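PDB 2QIK: putative gamma-glutamylcyclotransferase YkqA from Bacillus subtilis, which is a putative gamma-glutamylcyclotransferase, probably acting as an acyltransferase on gamma-glutamyl amine substrates, although its function has not been established directly. Local coordinates for residues Y212-V217 and L230-L235; E15-L20 and D72-G77; K34-A39 and D50-Y55; R171-R176 and A242-Y247. All coordinates share one frame; numbering follows the deposited sequence. Where two conformers were deposited one is given.

Contact 1. Residues Y212-V217 and L230-L235; sequences YRPAFV and LTFLVL
Ala215 CB presses against Leu233 CD1 at 3.5 Å, a tight carbon pair at the apolar centre. On the sheet face carrying Pro214, Phe232 and Leu230, the proline's CB meets Leu230 CD1 (3.9 Å) and lies near the Phe232 ring. At the far end the Tyr212 ring crosses Val234 at a slant, its CE1 3.4 Å from Val234 CG2, while its OH bonds to Ala177 O; an alanine here would probably open a gap beside Val234 CG2 and leave the Ala177 carbonyl without this donor. Two pairs of backbone bonds join the strands, between Arg213 and Leu233 and between Ala215 and Thr231. At the polar edge, Arg213 stretches out across Leu235, CD to CD2 3.7 Å. Its NE donates to a water, which in turn donates to Val234 O, and its NH2 bonds to Gln30. The whole is an antiparallel beta hairpin of strands 212-221 and 224-234, buried near the centre of the chain.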
loop_
_atom_site.group_PDB
_atom_site.type_symbol
_atom_site.label_atom_id
_atom_site.label_comp_id
_atom_site.label_asym_id
_atom_site.label_seq_id
_atom_site.Cartn_x
_atom_site.Cartn_y
_atom_site.Cartn_z
ATOM N N TYR A 212 4.538 7.558 -6.214
ATOM C CA TYR A 212 4.046 6.610 -5.250
ATOM C C TYR A 212 2.545 6.506 -5.423
ATOM O O TYR A 212 1.893 7.456 -5.897
ATOM C CB TYR A 212 4.293 7.046 -3.798
ATOM C CG TYR A 212 5.757 7.009 -3.378
ATOM C CD1 TYR A 212 6.266 6.020 -2.553
ATOM C CD2 TYR A 212 6.641 8.000 -3.810
ATOM C CE1 TYR A 212 7.572 5.977 -2.221
ATOM C CE2 TYR A 212 7.957 7.955 -3.481
ATOM C CZ TYR A 212 8.443 6.923 -2.655
ATOM O OH TYR A 212 9.780 6.904 -2.350
ATOM N N ARG A 213 1.990 5.416 -4.944
ATOM C CA ARG A 213 0.538 5.303 -4.769
ATOM C C ARG A 213 0.184 5.200 -3.291
ATOM O O ARG A 213 0.968 4.657 -2.494
ATOM C CB ARG A 213 0.022 4.052 -5.433
ATOM C CG ARG A 213 0.538 2.765 -4.995
ATOM C CD ARG A 213 -0.067 1.610 -5.752
ATOM N NE ARG A 213 0.323 0.393 -5.240
ATOM C CZ ARG A 213 -0.397 -0.332 -4.277
ATOM N NH1 ARG A 213 -1.583 -0.016 -3.830
ATOM N NH2 ARG A 213 0.055 -1.436 -3.915
ATOM N N PRO A 214 -0.999 5.696 -2.895
ATOM C CA PRO A 214 -1.538 5.360 -1.596
ATOM C C PRO A 214 -1.748 3.866 -1.512
ATOM O O PRO A 214 -2.083 3.210 -2.518
ATOM C CB PRO A 214 -2.845 6.145 -1.560
ATOM C CG PRO A 214 -2.868 7.066 -2.721
ATOM C CD PRO A 214 -1.986 6.449 -3.733
ATOM N N ALA A 215 -1.539 3.303 -0.336
ATOM C CA ALA A 215 -1.703 1.912 -0.081
ATOM C C ALA A 215 -2.095 1.716 1.353
ATOM O O ALA A 215 -2.051 2.658 2.157
ATOM C CB ALA A 215 -0.426 1.147 -0.426
ATOM N N PHE A 216 -2.454 0.502 1.728
ATOM C CA PHE A 216 -3.011 0.217 3.052
ATOM C C PHE A 216 -2.307 -1.000 3.660
ATOM O O PHE A 216 -2.087 -1.995 2.937
ATOM C CB PHE A 216 -4.523 0.013 3.003
ATOM C CG PHE A 216 -5.179 1.241 2.450
ATOM C CD1 PHE A 216 -5.462 2.295 3.235
ATOM C CD2 PHE A 216 -5.304 1.402 1.083
ATOM C CE1 PHE A 216 -5.919 3.498 2.682
ATOM C CE2 PHE A 216 -5.727 2.583 0.521
ATOM C CZ PHE A 216 -6.061 3.599 1.362
ATOM N N VAL A 217 -2.002 -0.894 4.932
ATOM C CA VAL A 217 -1.372 -1.943 5.688
ATOM C C VAL A 217 -1.961 -1.969 7.064
ATOM O O VAL A 217 -2.437 -0.998 7.598
ATOM C CB VAL A 217 0.179 -1.762 5.765
ATOM C CG1 VAL A 217 0.788 -1.971 4.428
ATOM C CG2 VAL A 217 0.586 -0.422 6.372
ATOM N N LEU A 230 -2.853 4.060 6.246
ATOM C CA LEU A 230 -2.333 4.586 4.979
ATOM C C LEU A 230 -0.829 4.563 4.966
ATOM O O LEU A 230 -0.161 4.926 5.934
ATOM C CB LEU A 230 -2.747 6.029 4.871
ATOM C CG LEU A 230 -2.177 6.862 3.695
ATOM C CD1 LEU A 230 -2.719 6.292 2.379
ATOM C CD2 LEU A 230 -2.512 8.255 3.816
ATOM N N THR A 231 -0.266 4.125 3.835
ATOM C CA THR A 231 1.139 4.306 3.528
ATOM C C THR A 231 1.274 4.615 2.051
ATOM O O THR A 231 0.264 4.757 1.375
ATOM C CB THR A 231 1.918 3.061 4.037
ATOM O OG1 THR A 231 3.312 3.390 4.076
ATOM C CG2 THR A 231 1.758 1.873 3.174
ATOM N N PHE A 232 2.507 4.797 1.572
ATOM C CA PHE A 232 2.730 5.083 0.179
ATOM C C PHE A 232 3.779 4.141 -0.325
ATOM O O PHE A 232 4.768 3.852 0.371
ATOM C CB PHE A 232 3.164 6.551 -0.033
ATOM C CG PHE A 232 2.103 7.524 0.292
ATOM C CD1 PHE A 232 1.969 8.003 1.571
ATOM C CD2 PHE A 232 1.180 7.921 -0.665
ATOM C CE1 PHE A 232 0.953 8.857 1.900
ATOM C CE2 PHE A 232 0.172 8.792 -0.360
ATOM C CZ PHE A 232 0.051 9.254 0.934
ATOM N N LEU A 233 3.543 3.591 -1.538
ATOM C CA LEU A 233 4.476 2.556 -2.139
ATOM C C LEU A 233 4.872 2.985 -3.545
ATOM O O LEU A 233 4.083 3.609 -4.246
ATOM C CB LEU A 233 3.809 1.174 -2.169
ATOM C CG LEU A 233 3.358 0.650 -0.815
ATOM C CD1 LEU A 233 2.526 -0.606 -1.005
ATOM C CD2 LEU A 233 4.522 0.463 0.130
ATOM N N VAL A 234 6.124 2.682 -3.906
ATOM C CA VAL A 234 6.638 3.052 -5.198
ATOM C C VAL A 234 5.919 2.330 -6.308
ATOM O O VAL A 234 5.664 1.134 -6.253
ATOM C CB VAL A 234 8.150 2.752 -5.259
ATOM C CG1 VAL A 234 8.728 2.920 -6.645
ATOM C CG2 VAL A 234 8.898 3.634 -4.316
ATOM N N LEU A 235 5.606 3.066 -7.386
ATOM C CA LEU A 235 4.973 2.498 -8.563
ATOM C C LEU A 235 5.899 1.871 -9.560
ATOM O O LEU A 235 5.617 0.766 -10.051
ATOM C CB LEU A 235 4.069 3.576 -9.214
ATOM C CG LEU A 235 2.796 3.774 -8.457
ATOM C CD1 LEU A 235 2.136 5.129 -8.809
ATOM C CD2 LEU A 235 1.825 2.643 -8.748
HETATM O O HOH W 1 3.103 -0.199 -6.223
#

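Contact 2. Residues E15-L20 and D72-G77; sequences EKNHHL and DQFFQG
Leu20 and Phe74 form a CH-pi contact between the 3-10 segment that begins at His18 and the C-terminal end of helix 65-74, within the gamma-glutamylcyclotransferase-like part of the chain. This is the close-packed part: Leu20 CD1 sits over one face of the Phe74 ring, 3.7 Å from its centroid and 18° off the normal. CG of Phe74 is anti to its backbone N (chi1 -168°), and its CB points toward the 15-20 segment. Phe75, just past the helix, approaches less closely, with CE1 4.3 Å from Leu20 CD1. The looser side is polar, no hydrogen bond joins the segments, and Phe74 itself is exposed to solvent. There the Asn17 side chain crosses that of Phe74 at about a right angle, with the amide and ring planes 67° apart. Its ND2 bonds to Thr10 OG1, a residue of the substrate site by similarity; an alanine here would probably leave that hydroxyl without its amide partner and uncover the outer end of the Phe74 ring. Asn17 OD1 lies 3.7 Å from Phe74 CZ.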
loop_
_atom_site.group_PDB
_atom_site.type_symbol
_atom_site.label_atom_id
_atom_site.label_comp_id
_atom_site.label_asym_id
_atom_site.label_seq_id
_atom_site.Cartn_x
_atom_site.Cartn_y
_atom_site.Cartn_z
ATOM N N GLU A 15 -13.529 -5.240 4.471
ATOM C CA GLU A 15 -14.718 -4.727 3.781
ATOM C C GLU A 15 -15.875 -5.698 4.077
ATOM O O GLU A 15 -15.700 -6.806 4.592
ATOM C CB GLU A 15 -14.458 -4.722 2.271
ATOM C CG GLU A 15 -13.311 -3.805 1.861
ATOM C CD GLU A 15 -13.584 -2.331 1.896
ATOM O OE1 GLU A 15 -14.626 -1.857 2.392
ATOM O OE2 GLU A 15 -12.721 -1.606 1.353
ATOM N N LYS A 16 -17.097 -5.215 3.779
ATOM C CA LYS A 16 -18.298 -5.859 4.298
ATOM C C LYS A 16 -18.492 -7.294 3.867
ATOM O O LYS A 16 -19.147 -8.075 4.553
ATOM C CB LYS A 16 -19.512 -5.043 3.979
ATOM C CG LYS A 16 -19.818 -4.918 2.536
ATOM C CD LYS A 16 -21.026 -4.053 2.315
ATOM C CE LYS A 16 -21.328 -3.890 0.819
ATOM N NZ LYS A 16 -22.514 -3.043 0.558
ATOM N N ASN A 17 -17.973 -7.697 2.724
ATOM C CA ASN A 17 -18.120 -9.106 2.274
ATOM C C ASN A 17 -16.903 -9.977 2.452
ATOM O O ASN A 17 -16.871 -11.109 1.966
ATOM C CB ASN A 17 -18.698 -9.178 0.845
ATOM C CG ASN A 17 -20.112 -8.588 0.765
ATOM O OD1 ASN A 17 -20.924 -8.828 1.647
ATOM N ND2 ASN A 17 -20.385 -7.884 -0.287
ATOM N N HIS A 18 -15.871 -9.467 3.129
ATOM C CA HIS A 18 -14.619 -10.204 3.205
ATOM C C HIS A 18 -14.786 -11.557 3.893
ATOM O O HIS A 18 -14.072 -12.495 3.566
ATOM C CB HIS A 18 -13.590 -9.367 3.910
ATOM C CG HIS A 18 -12.241 -9.990 3.979
ATOM N ND1 HIS A 18 -11.462 -10.203 2.868
ATOM C CD2 HIS A 18 -11.554 -10.516 5.012
ATOM C CE1 HIS A 18 -10.332 -10.788 3.245
ATOM N NE2 HIS A 18 -10.377 -11.010 4.542
ATOM N N HIS A 19 -15.751 -11.653 4.814
ATOM C CA HIS A 19 -15.974 -12.904 5.507
ATOM C C HIS A 19 -16.298 -14.055 4.566
ATOM O O HIS A 19 -16.081 -15.207 4.946
ATOM C CB HIS A 19 -17.105 -12.764 6.538
ATOM C CG HIS A 19 -18.405 -12.473 5.938
ATOM N ND1 HIS A 19 -18.854 -11.207 5.651
ATOM C CD2 HIS A 19 -19.420 -13.320 5.605
ATOM C CE1 HIS A 19 -20.049 -11.275 5.107
ATOM N NE2 HIS A 19 -20.413 -12.534 5.026
ATOM N N LEU A 20 -16.813 -13.780 3.368
ATOM C CA LEU A 20 -17.033 -14.825 2.392
ATOM C C LEU A 20 -15.831 -15.597 1.971
ATOM O O LEU A 20 -15.953 -16.747 1.546
ATOM C CB LEU A 20 -17.790 -14.312 1.196
ATOM C CG LEU A 20 -19.169 -13.714 1.361
ATOM C CD1 LEU A 20 -19.691 -13.054 0.056
ATOM C CD2 LEU A 20 -20.170 -14.732 1.837
ATOM N N ASP A 72 -19.709 -17.339 -6.439
ATOM C CA ASP A 72 -20.583 -17.446 -7.531
ATOM C C ASP A 72 -22.056 -17.251 -7.154
ATOM O O ASP A 72 -22.814 -16.568 -7.843
ATOM C CB ASP A 72 -20.450 -18.817 -8.183
ATOM C CG ASP A 72 -19.164 -19.080 -8.862
ATOM O OD1 ASP A 72 -18.426 -18.142 -9.249
ATOM O OD2 ASP A 72 -18.876 -20.275 -9.176
ATOM N N GLN A 73 -22.439 -17.857 -6.050
ATOM C CA GLN A 73 -23.821 -17.763 -5.604
ATOM C C GLN A 73 -24.167 -16.408 -5.021
ATOM O O GLN A 73 -25.314 -15.957 -5.219
ATOM C CB GLN A 73 -24.157 -18.808 -4.557
ATOM C CG GLN A 73 -24.126 -20.193 -5.053
ATOM C CD GLN A 73 -24.283 -21.216 -3.938
ATOM O OE1 GLN A 73 -23.698 -22.293 -4.067
ATOM N NE2 GLN A 73 -25.072 -20.923 -2.910
ATOM N N PHE A 74 -23.247 -15.765 -4.294
ATOM C CA PHE A 74 -23.514 -14.473 -3.675
ATOM C C PHE A 74 -23.664 -13.367 -4.711
ATOM O O PHE A 74 -24.540 -12.512 -4.618
ATOM C CB PHE A 74 -22.457 -14.202 -2.630
ATOM C CG PHE A 74 -22.797 -13.046 -1.749
ATOM C CD1 PHE A 74 -23.546 -13.248 -0.606
ATOM C CD2 PHE A 74 -22.361 -11.797 -2.061
ATOM C CE1 PHE A 74 -23.859 -12.235 0.212
ATOM C CE2 PHE A 74 -22.697 -10.709 -1.226
ATOM C CZ PHE A 74 -23.439 -10.939 -0.117
ATOM N N PHE A 75 -22.713 -13.370 -5.664
ATOM C CA PHE A 75 -22.601 -12.306 -6.666
ATOM C C PHE A 75 -23.444 -12.537 -7.914
ATOM O O PHE A 75 -22.958 -12.764 -8.987
ATOM C CB PHE A 75 -21.120 -12.051 -7.020
ATOM C CG PHE A 75 -20.364 -11.398 -5.909
ATOM C CD1 PHE A 75 -19.651 -12.125 -4.940
ATOM C CD2 PHE A 75 -20.393 -10.054 -5.794
ATOM C CE1 PHE A 75 -19.023 -11.533 -3.888
ATOM C CE2 PHE A 75 -19.715 -9.457 -4.762
ATOM C CZ PHE A 75 -19.053 -10.211 -3.811
ATOM N N GLN A 76 -24.747 -12.562 -7.700
ATOM C CA GLN A 76 -25.682 -12.760 -8.820
ATOM C C GLN A 76 -25.523 -11.655 -9.840
ATOM O O GLN A 76 -25.329 -10.497 -9.513
ATOM C CB GLN A 76 -27.144 -12.845 -8.222
ATOM C CG GLN A 76 -27.309 -14.173 -7.460
ATOM C CD GLN A 76 -28.613 -14.327 -6.711
ATOM O OE1 GLN A 76 -29.162 -13.349 -6.180
ATOM N NE2 GLN A 76 -29.132 -15.566 -6.686
ATOM N N GLY A 77 -25.564 -11.988 -11.122
ATOM C CA GLY A 77 -25.333 -10.953 -12.148
ATOM C C GLY A 77 -23.862 -10.645 -12.439
ATOM O O GLY A 77 -23.565 -9.863 -13.359
#

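Contact 3. Residues K34-A39 and D50-Y55; sequences KGSLFA and DEDEGY
Lys34 and Tyr55 form a non-hydrogen-bonded antiparallel pair, CA to CA 4.2 Å, and beside it Gly35 N donates to Gly54 O at 3.0 Å. The Lys34 side chain packs on the 50-55 loop. Its CG lies 3.4 Å from Gly54 O, and its CD packs on the Asp52 carbonyl. A bend at chi3 (-77°) turns CE toward the Tyr55 hydroxyl, while a water joins the ammonium to Glu53 OE2, whose opposite charge stands 4.9 Å from Lys34 NZ and would probably favour this placement. The Tyr55 ring crosses the lysine at a slant, CD2 3.6 Å from Lys34 N. Nearer Gly35, Asp52 OD1 approaches Gly35 CA at 3.3 Å and is held by Asn49 N. Asp52 OD2 takes a bond from a water that is also weakly bonded to Ser36 OG. Another water accepts from Gly54 N and donates to Ser36 OG, so solvent fills out the polar join. The contact lies where strand 25-34 gives way to 36-39, which runs between strands 44-47 and 108-110, while Tyr55 opens strand 55-63 and its ring makes a cation-pi contact with Arg32.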
loop_
_atom_site.group_PDB
_atom_site.type_symbol
_atom_site.label_atom_id
_atom_site.label_comp_id
_atom_site.label_asym_id
_atom_site.label_seq_id
_atom_site.Cartn_x
_atom_site.Cartn_y
_atom_site.Cartn_z
ATOM N N LYS A 34 -4.247 -4.273 -15.098
ATOM C CA LYS A 34 -4.558 -3.178 -15.989
ATOM C C LYS A 34 -6.089 -3.187 -16.271
ATOM O O LYS A 34 -6.650 -4.222 -16.667
ATOM C CB LYS A 34 -3.774 -3.259 -17.291
ATOM C CG LYS A 34 -4.117 -2.102 -18.219
ATOM C CD LYS A 34 -3.070 -1.835 -19.283
ATOM C CE LYS A 34 -1.820 -1.101 -18.802
ATOM N NZ LYS A 34 -0.774 -1.098 -19.805
ATOM N N GLY A 35 -6.724 -2.029 -16.086
ATOM C CA GLY A 35 -8.146 -1.904 -16.208
ATOM C C GLY A 35 -8.653 -0.729 -15.462
ATOM O O GLY A 35 -7.872 0.025 -14.913
ATOM N N SER A 36 -9.981 -0.546 -15.443
ATOM C CA SER A 36 -10.587 0.577 -14.760
ATOM C C SER A 36 -11.575 0.064 -13.698
ATOM O O SER A 36 -12.244 -0.918 -13.890
ATOM C CB SER A 36 -11.344 1.403 -15.745
ATOM O OG SER A 36 -10.481 2.041 -16.663
ATOM N N LEU A 37 -11.671 0.808 -12.619
ATOM C CA LEU A 37 -12.581 0.585 -11.489
ATOM C C LEU A 37 -13.671 1.641 -11.487
ATOM O O LEU A 37 -13.370 2.793 -11.678
ATOM C CB LEU A 37 -11.757 0.701 -10.200
ATOM C CG LEU A 37 -12.552 0.418 -8.939
ATOM C CD1 LEU A 37 -13.011 -1.000 -8.804
ATOM C CD2 LEU A 37 -11.715 0.774 -7.712
ATOM N N PHE A 38 -14.905 1.190 -11.291
ATOM C CA PHE A 38 -16.064 2.060 -11.268
ATOM C C PHE A 38 -16.862 1.805 -10.009
ATOM O O PHE A 38 -17.032 0.680 -9.554
ATOM C CB PHE A 38 -16.960 1.731 -12.474
ATOM C CG PHE A 38 -16.391 2.200 -13.787
ATOM C CD1 PHE A 38 -15.487 1.479 -14.445
ATOM C CD2 PHE A 38 -16.806 3.416 -14.312
ATOM C CE1 PHE A 38 -14.955 1.983 -15.665
ATOM C CE2 PHE A 38 -16.272 3.902 -15.492
ATOM C CZ PHE A 38 -15.359 3.233 -16.101
ATOM N N ALA A 39 -17.472 2.842 -9.518
ATOM C CA ALA A 39 -18.536 2.655 -8.501
ATOM C C ALA A 39 -19.853 2.546 -9.307
ATOM O O ALA A 39 -20.151 3.441 -10.050
ATOM C CB ALA A 39 -18.618 3.877 -7.657
ATOM N N ASP A 50 -9.427 -1.778 -24.459
ATOM C CA ASP A 50 -8.123 -1.651 -25.099
ATOM C C ASP A 50 -7.527 -0.244 -25.044
ATOM O O ASP A 50 -6.420 -0.053 -25.510
ATOM C CB ASP A 50 -8.205 -2.178 -26.539
ATOM C CG ASP A 50 -8.977 -1.280 -27.399
ATOM O OD1 ASP A 50 -9.411 -0.168 -27.053
ATOM O OD2 ASP A 50 -9.271 -1.707 -28.547
ATOM N N GLU A 51 -8.232 0.697 -24.449
ATOM C CA GLU A 51 -7.719 2.038 -24.135
ATOM C C GLU A 51 -7.384 2.249 -22.685
ATOM O O GLU A 51 -7.026 3.384 -22.229
ATOM C CB GLU A 51 -8.765 3.103 -24.477
ATOM C CG GLU A 51 -9.015 3.280 -25.952
ATOM C CD GLU A 51 -10.006 4.392 -26.218
ATOM O OE1 GLU A 51 -11.160 4.433 -25.665
ATOM O OE2 GLU A 51 -9.575 5.218 -26.999
ATOM N N ASP A 52 -7.397 1.195 -21.907
ATOM C CA ASP A 52 -6.972 1.367 -20.515
ATOM C C ASP A 52 -5.516 1.645 -20.423
ATOM O O ASP A 52 -4.703 0.880 -20.900
ATOM C CB ASP A 52 -7.315 0.109 -19.727
ATOM C CG ASP A 52 -8.756 -0.149 -19.580
ATOM O OD1 ASP A 52 -9.148 -1.295 -19.319
ATOM O OD2 ASP A 52 -9.606 0.751 -19.690
ATOM N N GLU A 53 -5.151 2.695 -19.715
ATOM C CA GLU A 53 -3.776 3.078 -19.403
ATOM C C GLU A 53 -3.495 3.201 -17.930
ATOM O O GLU A 53 -2.529 3.836 -17.553
ATOM C CB GLU A 53 -3.446 4.436 -20.136
ATOM C CG GLU A 53 -3.965 4.540 -21.594
ATOM C CD GLU A 53 -3.499 3.418 -22.430
ATOM O OE1 GLU A 53 -4.242 3.136 -23.447
ATOM O OE2 GLU A 53 -2.409 2.907 -22.182
ATOM N N GLY A 54 -4.363 2.644 -17.145
ATOM C CA GLY A 54 -4.219 2.607 -15.704
ATOM C C GLY A 54 -4.570 1.254 -15.130
ATOM O O GLY A 54 -4.837 0.302 -15.882
ATOM N N TYR A 55 -4.604 1.180 -13.819
ATOM C CA TYR A 55 -4.677 -0.066 -13.104
ATOM C C TYR A 55 -5.782 -0.050 -12.077
ATOM O O TYR A 55 -6.143 0.977 -11.493
ATOM C CB TYR A 55 -3.340 -0.358 -12.416
ATOM C CG TYR A 55 -2.226 -0.538 -13.371
ATOM C CD1 TYR A 55 -1.502 0.570 -13.793
ATOM C CD2 TYR A 55 -1.936 -1.766 -13.910
ATOM C CE1 TYR A 55 -0.518 0.441 -14.666
ATOM C CE2 TYR A 55 -0.838 -1.867 -14.862
ATOM C CZ TYR A 55 -0.200 -0.681 -15.201
ATOM O OH TYR A 55 0.845 -0.684 -16.175
HETATM O O HOH W 2 -1.430 0.265 -22.136
HETATM O O HOH W 3 -7.301 2.117 -16.953
HETATM O O HOH W 4 -7.514 2.809 -13.365
HETATM O O HOH W 5 -11.956 0.227 -18.872
#

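Contact 4. Residues R171-R176 and A242-Y247; sequences REDGSR and APPQHY
Asp173, in the type I turn from Arg171 to Gly174, meets Pro244 obliquely, OD1 3.6 Å from the proline's CG. Its carboxylate is gripped end-on by Arg176: NH1 donates to OD2 at 2.9 Å, NH2 reaches both oxygens, and OD2 therefore takes two bonds. Gly174 follows with its CA 3.3 Å from Ala242 O; a side chain here would run into Ala242 O and Pro244 N, and the backbone angles also suit glycine. Ser175 N makes the backbone bond between the segments, to Ala242 O (3.0 Å). In the conformer given, the serine OG bonds to Ile241 O. The Arg176 chain bends at chi2 (-68°), and CD lies over the centre of the Tyr247 ring, 3.5 Å from the centroid, in a CH-pi contact. Pro244 CG lies over one face of the guanidinium, whose NH1 also donates to Ser175 O. With three bonds to the carboxylate besides, the group is fixed in rotation, and the carboxylate would be expected to balance its charge. A water joins NH2 to His246 NE2. Tyr247 OH bonds to Ala177 N and to a citrate probably taken from the crystallisation liquor. The arrangement packs the turn of a beta hairpin, strands 164-171 and 174-180, against the N-terminal end of helix 245-258, with Pro244 at the N-cap.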
loop_
_atom_site.group_PDB
_atom_site.type_symbol
_atom_site.label_atom_id
_atom_site.label_comp_id
_atom_site.label_asym_id
_atom_site.label_seq_id
_atom_site.Cartn_x
_atom_site.Cartn_y
_atom_site.Cartn_z
ATOM N N ARG A 171 16.088 8.003 -8.679
ATOM C CA ARG A 171 16.202 9.416 -9.008
ATOM C C ARG A 171 17.644 9.681 -9.421
ATOM O O ARG A 171 18.550 8.866 -9.269
ATOM C CB ARG A 171 15.808 10.296 -7.809
ATOM C CG ARG A 171 14.379 10.123 -7.327
ATOM C CD ARG A 171 13.371 10.215 -8.375
ATOM N NE ARG A 171 12.247 11.063 -7.986
ATOM C CZ ARG A 171 11.047 10.999 -8.532
ATOM N NH1 ARG A 171 10.793 10.088 -9.447
ATOM N NH2 ARG A 171 10.083 11.815 -8.117
ATOM N N GLU A 172 17.843 10.874 -9.943
ATOM C CA GLU A 172 19.166 11.199 -10.462
ATOM C C GLU A 172 20.218 11.202 -9.373
ATOM O O GLU A 172 21.382 10.797 -9.654
ATOM C CB GLU A 172 19.105 12.509 -11.289
ATOM C CG GLU A 172 18.159 12.432 -12.503
ATOM C CD GLU A 172 17.934 13.774 -13.237
ATOM O OE1 GLU A 172 18.301 13.913 -14.465
ATOM O OE2 GLU A 172 17.359 14.728 -12.614
ATOM N N ASP A 173 19.863 11.590 -8.137
ATOM C CA ASP A 173 20.822 11.720 -7.046
ATOM C C ASP A 173 20.918 10.474 -6.165
ATOM O O ASP A 173 21.669 10.447 -5.225
ATOM C CB ASP A 173 20.516 12.963 -6.209
ATOM C CG ASP A 173 19.181 12.902 -5.536
ATOM O OD1 ASP A 173 18.862 13.770 -4.687
ATOM O OD2 ASP A 173 18.347 12.031 -5.804
ATOM N N GLY A 174 20.274 9.400 -6.543
ATOM C CA GLY A 174 20.162 8.259 -5.696
ATOM C C GLY A 174 18.729 7.795 -5.559
ATOM O O GLY A 174 17.826 8.357 -6.148
ATOM N N SER A 175 18.504 6.828 -4.724
ATOM C CA SER A 175 17.211 6.210 -4.521
ATOM C C SER A 175 16.350 6.912 -3.457
ATOM O O SER A 175 16.829 7.792 -2.698
ATOM C CB SER A 175 17.454 4.826 -3.990
ATOM O OG SER A 175 18.086 4.910 -2.751
ATOM N N ARG A 176 15.054 6.617 -3.469
ATOM C CA ARG A 176 14.174 6.869 -2.326
ATOM C C ARG A 176 13.575 5.549 -1.854
ATOM O O ARG A 176 13.584 4.547 -2.569
ATOM C CB ARG A 176 13.084 7.889 -2.664
ATOM C CG ARG A 176 13.659 9.212 -3.230
ATOM C CD ARG A 176 14.403 9.988 -2.257
ATOM N NE ARG A 176 14.779 11.293 -2.731
ATOM C CZ ARG A 176 15.807 11.558 -3.498
ATOM N NH1 ARG A 176 16.570 10.626 -3.971
ATOM N NH2 ARG A 176 16.050 12.822 -3.868
ATOM N N ALA A 242 21.927 3.291 -3.551
ATOM C CA ALA A 242 22.021 4.053 -2.339
ATOM C C ALA A 242 21.206 5.362 -2.386
ATOM O O ALA A 242 21.130 6.020 -3.431
ATOM C CB ALA A 242 23.465 4.408 -2.034
ATOM N N PRO A 243 20.640 5.731 -1.244
ATOM C CA PRO A 243 19.977 7.019 -1.163
ATOM C C PRO A 243 21.012 8.175 -1.106
ATOM O O PRO A 243 22.183 7.972 -0.736
ATOM C CB PRO A 243 19.221 6.950 0.187
ATOM C CG PRO A 243 20.012 5.985 1.025
ATOM C CD PRO A 243 20.559 4.980 0.030
ATOM N N PRO A 244 20.611 9.370 -1.517
ATOM C CA PRO A 244 21.544 10.486 -1.366
ATOM C C PRO A 244 21.686 10.824 0.123
ATOM O O PRO A 244 20.835 10.536 0.937
ATOM C CB PRO A 244 20.880 11.609 -2.157
ATOM C CG PRO A 244 19.477 11.256 -2.144
ATOM C CD PRO A 244 19.320 9.807 -2.031
ATOM N N GLN A 245 22.781 11.506 0.477
ATOM C CA GLN A 245 23.144 11.681 1.858
ATOM C C GLN A 245 22.162 12.471 2.686
ATOM O O GLN A 245 21.899 12.137 3.790
ATOM C CB GLN A 245 24.528 12.412 1.920
ATOM C CG GLN A 245 25.207 12.774 3.245
ATOM C CD GLN A 245 26.684 13.179 3.020
ATOM O OE1 GLN A 245 27.178 14.124 3.651
ATOM N NE2 GLN A 245 27.393 12.451 2.104
ATOM N N HIS A 246 21.666 13.556 2.154
ATOM C CA HIS A 246 20.766 14.464 2.848
ATOM C C HIS A 246 19.514 13.674 3.277
ATOM O O HIS A 246 19.130 13.665 4.501
ATOM C CB HIS A 246 20.513 15.646 1.838
ATOM C CG HIS A 246 19.467 15.362 0.766
ATOM N ND1 HIS A 246 19.662 14.479 -0.278
ATOM C CD2 HIS A 246 18.180 15.794 0.627
ATOM C CE1 HIS A 246 18.580 14.406 -1.025
ATOM N NE2 HIS A 246 17.661 15.189 -0.502
ATOM N N TYR A 247 18.932 12.960 2.304
ATOM C CA TYR A 247 17.746 12.072 2.496
ATOM C C TYR A 247 18.050 10.936 3.478
ATOM O O TYR A 247 17.275 10.686 4.353
ATOM C CB TYR A 247 17.321 11.537 1.154
ATOM C CG TYR A 247 16.157 10.574 1.160
ATOM C CD1 TYR A 247 14.853 11.001 1.377
ATOM C CD2 TYR A 247 16.380 9.238 0.949
ATOM C CE1 TYR A 247 13.803 10.071 1.382
ATOM C CE2 TYR A 247 15.387 8.328 0.951
ATOM C CZ TYR A 247 14.094 8.741 1.182
ATOM O OH TYR A 247 13.131 7.793 1.167
HETATM O O HOH W 6 14.872 14.857 -1.698
#

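How the contacts relate
Contacts 2 and 3 belong to the first AIG2-like region and contact 1 to the second, which also holds segment 242-247 of contact 4. Contacts 1 and 4 are the one pair that touches: Tyr212 OH packs on Arg176 CB at 3.5 Å, and side chains of Tyr212 and Tyr247 both lie beside the bound citrate, a molecule that may mark a pocket. Contacts 2 and 4, with centres 45 Å apart, lie on opposite sides of the chain's centre. The substrate site assigned by similarity is nearest contact 2, where Asn17 meets Thr10; the Arg213 side chain of contact 1 lies about 11 Å from that of Tyr8, and Gly35 of contact 3 about 10 Å from it.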